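Local atomic coordinates of mediator of RNA polymerase II transcription subunit 18 (Schizosaccharomyces pombe, PDB entry 3C0T), a protein that serves as a subunit of the Mediator complex, the coactivator that conveys signals from gene-specific regulatory proteins to the basal RNA polymerase II transcription machinery. Residues 1-12 and 92-104. Numbering follows the deposited sequence.
Sequences MQELYLLGVVPS and DKCGIRPVNRAKL
Two torsions bring E3 and R97 together: E3 runs out fully extended with CG anti to its own N (chi1 177°), while R97 sets CG between its N and carbonyl carbon (chi1 64°) and then stretches straight to NE. The pair illustrates how an antiparallel ladder, here joining strands 2-10 and 95-104 of the curved Med18 sheet, lines up opposite charges. Both side chains leave the same sheet face and lie alongside each other, their carboxylate and guanidinium planes turned 67° apart. R97 NH2 meets E3 OE2 on its syn side at 3.0 Å, well out of the carboxylate plane, and R97 NE adds a weak bond to the same oxygen. Beneath this salt bridge the backbones are tied directly, E3 N giving to R97 O at 2.9 Å and R97 N returning to E3 O. A leucine in place of R97 would probably leave the buried E3 carboxylate without its charge partner from this strand and free it to turn.

One hydrogen-bonded pair further along, Y5 lays its ring over G95, whose CA sits 4.0 Å from the ring centroid in a CH-pi contact. With no side chain on G95, the ring comes down onto the strand itself, CE2 lying against the G95 carbonyl carbon, and Y5 OH goes on to bond V205 O. The other face carries apolar packing: L4 and I96 stand side by side, L4 CG lying 4.1 Å from I96 CG1, and helix 179-196 covers L4, while CG2 of I96 touches Q2 CG at 3.5 Å. Toward the start of the chain, V99 N binds M1 O at 2.7 Å, nearly straight. Beyond that bond the bent M1 chain sets its CE over one face of the R101 guanidinium, with M1 SD 3.8 Å from R101 NH2.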
loop_
_atom_site.group_PDB
_atom_site.type_symbol
_atom_site.label_atom_id
_atom_site.label_comp_id
_atom_site.label_asym_id
_atom_site.label_seq_id
_atom_site.Cartn_x
_atom_site.Cartn_y
_atom_site.Cartn_z
ATOM N N MET A 1 13.671 -3.968 8.206
ATOM C CA MET A 1 12.375 -4.617 8.551
ATOM C C MET A 1 11.929 -5.464 7.362
ATOM O O MET A 1 12.116 -5.082 6.208
ATOM C CB MET A 1 11.334 -3.547 8.891
ATOM C CG MET A 1 9.973 -4.069 9.308
ATOM S SD MET A 1 8.930 -2.770 10.050
ATOM C CE MET A 1 8.553 -1.754 8.617
ATOM N N GLN A 2 11.347 -6.621 7.653
ATOM C CA GLN A 2 10.915 -7.542 6.613
ATOM C C GLN A 2 9.395 -7.635 6.538
ATOM O O GLN A 2 8.726 -7.843 7.551
ATOM C CB GLN A 2 11.498 -8.929 6.901
ATOM C CG GLN A 2 12.070 -9.665 5.701
ATOM C CD GLN A 2 13.287 -8.978 5.117
ATOM O OE1 GLN A 2 14.190 -8.583 5.843
ATOM N NE2 GLN A 2 13.319 -8.841 3.795
ATOM N N GLU A 3 8.847 -7.471 5.336
ATOM C CA GLU A 3 7.406 -7.577 5.155
ATOM C C GLU A 3 7.053 -8.868 4.419
ATOM O O GLU A 3 7.498 -9.086 3.291
ATOM C CB GLU A 3 6.856 -6.381 4.358
ATOM C CG GLU A 3 5.348 -6.489 4.091
ATOM C CD GLU A 3 4.767 -5.274 3.373
ATOM O OE1 GLU A 3 4.852 -4.157 3.917
ATOM O OE2 GLU A 3 4.222 -5.438 2.261
ATOM N N LEU A 4 6.273 -9.729 5.067
ATOM C CA LEU A 4 5.828 -10.971 4.437
ATOM C C LEU A 4 4.391 -10.656 4.006
ATOM O O LEU A 4 3.621 -10.075 4.779
ATOM C CB LEU A 4 5.876 -12.140 5.431
ATOM C CG LEU A 4 7.283 -12.495 5.937
ATOM C CD1 LEU A 4 7.701 -11.503 7.030
ATOM C CD2 LEU A 4 7.298 -13.923 6.494
ATOM N N TYR A 5 4.018 -11.029 2.785
ATOM C CA TYR A 5 2.690 -10.667 2.317
ATOM C C TYR A 5 2.078 -11.574 1.266
ATOM O O TYR A 5 2.727 -12.460 0.725
ATOM C CB TYR A 5 2.761 -9.257 1.735
ATOM C CG TYR A 5 3.608 -9.224 0.481
ATOM C CD1 TYR A 5 3.033 -9.435 -0.775
ATOM C CD2 TYR A 5 4.995 -9.063 0.556
ATOM C CE1 TYR A 5 3.816 -9.494 -1.925
ATOM C CE2 TYR A 5 5.795 -9.119 -0.593
ATOM C CZ TYR A 5 5.197 -9.339 -1.828
ATOM O OH TYR A 5 5.969 -9.432 -2.963
ATOM N N LEU A 6 0.812 -11.300 0.971
ATOM C CA LEU A 6 0.047 -12.012 -0.045
ATOM C C LEU A 6 -0.817 -10.952 -0.694
ATOM O O LEU A 6 -1.266 -10.017 -0.025
ATOM C CB LEU A 6 -0.835 -13.093 0.581
ATOM C CG LEU A 6 -0.091 -14.313 1.125
ATOM C CD1 LEU A 6 -1.077 -15.261 1.792
ATOM C CD2 LEU A 6 0.642 -15.013 -0.020
ATOM N N LEU A 7 -1.035 -11.080 -1.995
ATOM C CA LEU A 7 -1.842 -10.114 -2.718
ATOM C C LEU A 7 -2.984 -10.781 -3.474
ATOM O O LEU A 7 -2.877 -11.926 -3.914
ATOM C CB LEU A 7 -0.969 -9.323 -3.694
ATOM C CG LEU A 7 -0.151 -8.151 -3.145
ATOM C CD1 LEU A 7 0.762 -7.633 -4.232
ATOM C CD2 LEU A 7 -1.073 -7.039 -2.675
ATOM N N GLY A 8 -4.083 -10.045 -3.606
ATOM C CA GLY A 8 -5.252 -10.540 -4.305
ATOM C C GLY A 8 -6.023 -9.369 -4.885
ATOM O O GLY A 8 -5.807 -8.214 -4.496
ATOM N N VAL A 9 -6.930 -9.650 -5.810
ATOM C CA VAL A 9 -7.713 -8.592 -6.428
ATOM C C VAL A 9 -9.202 -8.906 -6.251
ATOM O O VAL A 9 -9.622 -10.056 -6.366
ATOM C CB VAL A 9 -7.338 -8.462 -7.936
ATOM C CG1 VAL A 9 -8.101 -9.485 -8.765
ATOM C CG2 VAL A 9 -7.594 -7.061 -8.419
ATOM N N VAL A 10 -9.991 -7.882 -5.944
ATOM C CA VAL A 10 -11.430 -8.039 -5.741
ATOM C C VAL A 10 -12.184 -7.137 -6.706
ATOM O O VAL A 10 -12.095 -5.918 -6.614
ATOM C CB VAL A 10 -11.843 -7.639 -4.305
ATOM C CG1 VAL A 10 -13.361 -7.644 -4.168
ATOM C CG2 VAL A 10 -11.217 -8.592 -3.300
ATOM N N PRO A 11 -12.936 -7.727 -7.650
ATOM C CA PRO A 11 -13.709 -6.954 -8.631
ATOM C C PRO A 11 -14.699 -6.035 -7.924
ATOM O O PRO A 11 -15.255 -6.389 -6.889
ATOM C CB PRO A 11 -14.422 -8.036 -9.442
ATOM C CG PRO A 11 -13.477 -9.199 -9.353
ATOM C CD PRO A 11 -13.066 -9.171 -7.904
ATOM N N SER A 12 -14.923 -4.858 -8.489
ATOM C CA SER A 12 -15.843 -3.900 -7.898
ATOM C C SER A 12 -17.235 -4.480 -7.608
ATOM O O SER A 12 -17.869 -4.134 -6.604
ATOM C CB SER A 12 -15.970 -2.684 -8.817
ATOM O OG SER A 12 -16.653 -1.644 -8.150
ATOM N N ASP A 92 4.744 -19.631 -5.216
ATOM C CA ASP A 92 4.025 -20.680 -4.485
ATOM C C ASP A 92 4.276 -20.592 -2.978
ATOM O O ASP A 92 3.957 -21.506 -2.215
ATOM C CB ASP A 92 4.425 -22.064 -5.011
ATOM C CG ASP A 92 3.897 -22.330 -6.418
ATOM O OD1 ASP A 92 4.235 -23.392 -6.986
ATOM O OD2 ASP A 92 3.143 -21.483 -6.955
ATOM N N LYS A 93 4.843 -19.467 -2.563
ATOM C CA LYS A 93 5.135 -19.205 -1.164
ATOM C C LYS A 93 4.737 -17.740 -0.966
ATOM O O LYS A 93 4.505 -17.033 -1.947
ATOM C CB LYS A 93 6.630 -19.418 -0.916
ATOM C CG LYS A 93 6.965 -19.999 0.441
ATOM C CD LYS A 93 8.296 -20.743 0.408
ATOM C CE LYS A 93 8.729 -21.183 1.809
ATOM N NZ LYS A 93 7.696 -21.998 2.525
ATOM N N CYS A 94 4.628 -17.280 0.277
ATOM C CA CYS A 94 4.260 -15.881 0.509
ATOM C C CYS A 94 5.411 -14.975 0.065
ATOM O O CYS A 94 6.568 -15.385 0.070
ATOM C CB CYS A 94 3.966 -15.634 1.988
ATOM S SG CYS A 94 5.447 -15.421 3.000
ATOM N N GLY A 95 5.098 -13.744 -0.320
ATOM C CA GLY A 95 6.146 -12.842 -0.752
ATOM C C GLY A 95 6.889 -12.218 0.413
ATOM O O GLY A 95 6.363 -12.138 1.524
ATOM N N ILE A 96 8.121 -11.788 0.163
ATOM C CA ILE A 96 8.937 -11.135 1.181
ATOM C C ILE A 96 9.688 -9.966 0.548
ATOM O O ILE A 96 10.265 -10.103 -0.535
ATOM C CB ILE A 96 9.999 -12.083 1.796
ATOM C CG1 ILE A 96 9.331 -13.292 2.444
ATOM C CG2 ILE A 96 10.798 -11.337 2.866
ATOM C CD1 ILE A 96 10.320 -14.230 3.115
ATOM N N ARG A 97 9.675 -8.818 1.217
ATOM C CA ARG A 97 10.390 -7.659 0.711
ATOM C C ARG A 97 10.855 -6.798 1.872
ATOM O O ARG A 97 10.201 -6.740 2.913
ATOM C CB ARG A 97 9.506 -6.829 -0.216
ATOM C CG ARG A 97 8.321 -6.223 0.475
ATOM C CD ARG A 97 7.625 -5.231 -0.409
ATOM N NE ARG A 97 6.503 -4.623 0.296
ATOM C CZ ARG A 97 5.892 -3.510 -0.089
ATOM N NH1 ARG A 97 6.291 -2.874 -1.179
ATOM N NH2 ARG A 97 4.884 -3.031 0.625
ATOM N N PRO A 98 12.008 -6.132 1.715
ATOM C CA PRO A 98 12.547 -5.268 2.769
ATOM C C PRO A 98 11.712 -3.994 2.857
ATOM O O PRO A 98 11.304 -3.443 1.834
ATOM C CB PRO A 98 13.970 -4.967 2.284
ATOM C CG PRO A 98 14.274 -6.068 1.305
ATOM C CD PRO A 98 12.965 -6.263 0.604
ATOM N N VAL A 99 11.450 -3.530 4.070
ATOM C CA VAL A 99 10.684 -2.307 4.261
ATOM C C VAL A 99 11.244 -1.558 5.455
ATOM O O VAL A 99 11.297 -2.093 6.559
ATOM C CB VAL A 99 9.194 -2.589 4.528
ATOM C CG1 VAL A 99 8.491 -1.302 4.954
ATOM C CG2 VAL A 99 8.542 -3.150 3.282
ATOM N N ASN A 100 11.667 -0.320 5.230
ATOM C CA ASN A 100 12.213 0.499 6.301
ATOM C C ASN A 100 11.343 1.726 6.465
ATOM O O ASN A 100 10.932 2.346 5.483
ATOM C CB ASN A 100 13.650 0.887 5.978
ATOM C CG ASN A 100 14.563 -0.319 5.904
ATOM O OD1 ASN A 100 14.786 -1.001 6.906
ATOM N ND2 ASN A 100 15.085 -0.602 4.715
ATOM N N ARG A 101 11.073 2.075 7.715
ATOM C CA ARG A 101 10.210 3.202 8.027
ATOM C C ARG A 101 10.777 4.125 9.089
ATOM O O ARG A 101 11.518 3.698 9.973
ATOM C CB ARG A 101 8.853 2.668 8.487
ATOM C CG ARG A 101 7.919 3.681 9.132
ATOM C CD ARG A 101 6.648 2.977 9.567
ATOM N NE ARG A 101 6.949 1.845 10.439
ATOM C CZ ARG A 101 6.168 0.780 10.600
ATOM N NH1 ARG A 101 5.018 0.685 9.942
ATOM N NH2 ARG A 101 6.537 -0.195 11.427
ATOM N N ALA A 102 10.410 5.396 8.983
ATOM C CA ALA A 102 10.825 6.426 9.922
ATOM C C ALA A 102 9.763 7.514 9.828
ATOM O O ALA A 102 9.370 7.893 8.732
ATOM C CB ALA A 102 12.191 6.980 9.529
ATOM N N LYS A 103 9.284 8.000 10.968
ATOM C CA LYS A 103 8.265 9.047 10.979
ATOM C C LYS A 103 8.922 10.405 11.186
ATOM O O LYS A 103 9.702 10.576 12.120
ATOM C CB LYS A 103 7.266 8.786 12.101
ATOM C CG LYS A 103 6.560 7.453 11.983
ATOM C CD LYS A 103 5.575 7.240 13.122
ATOM C CE LYS A 103 4.826 5.926 12.955
ATOM N NZ LYS A 103 3.871 5.687 14.075
ATOM N N LEU A 104 8.620 11.373 10.327
ATOM C CA LEU A 104 9.233 12.684 10.485
ATOM C C LEU A 104 8.261 13.851 10.468
ATOM O O LEU A 104 7.259 13.834 9.757
ATOM C CB LEU A 104 10.329 12.893 9.436
ATOM C CG LEU A 104 9.987 13.143 7.970
ATOM C CD1 LEU A 104 11.286 13.202 7.174
ATOM C CD2 LEU A 104 9.091 12.043 7.439
#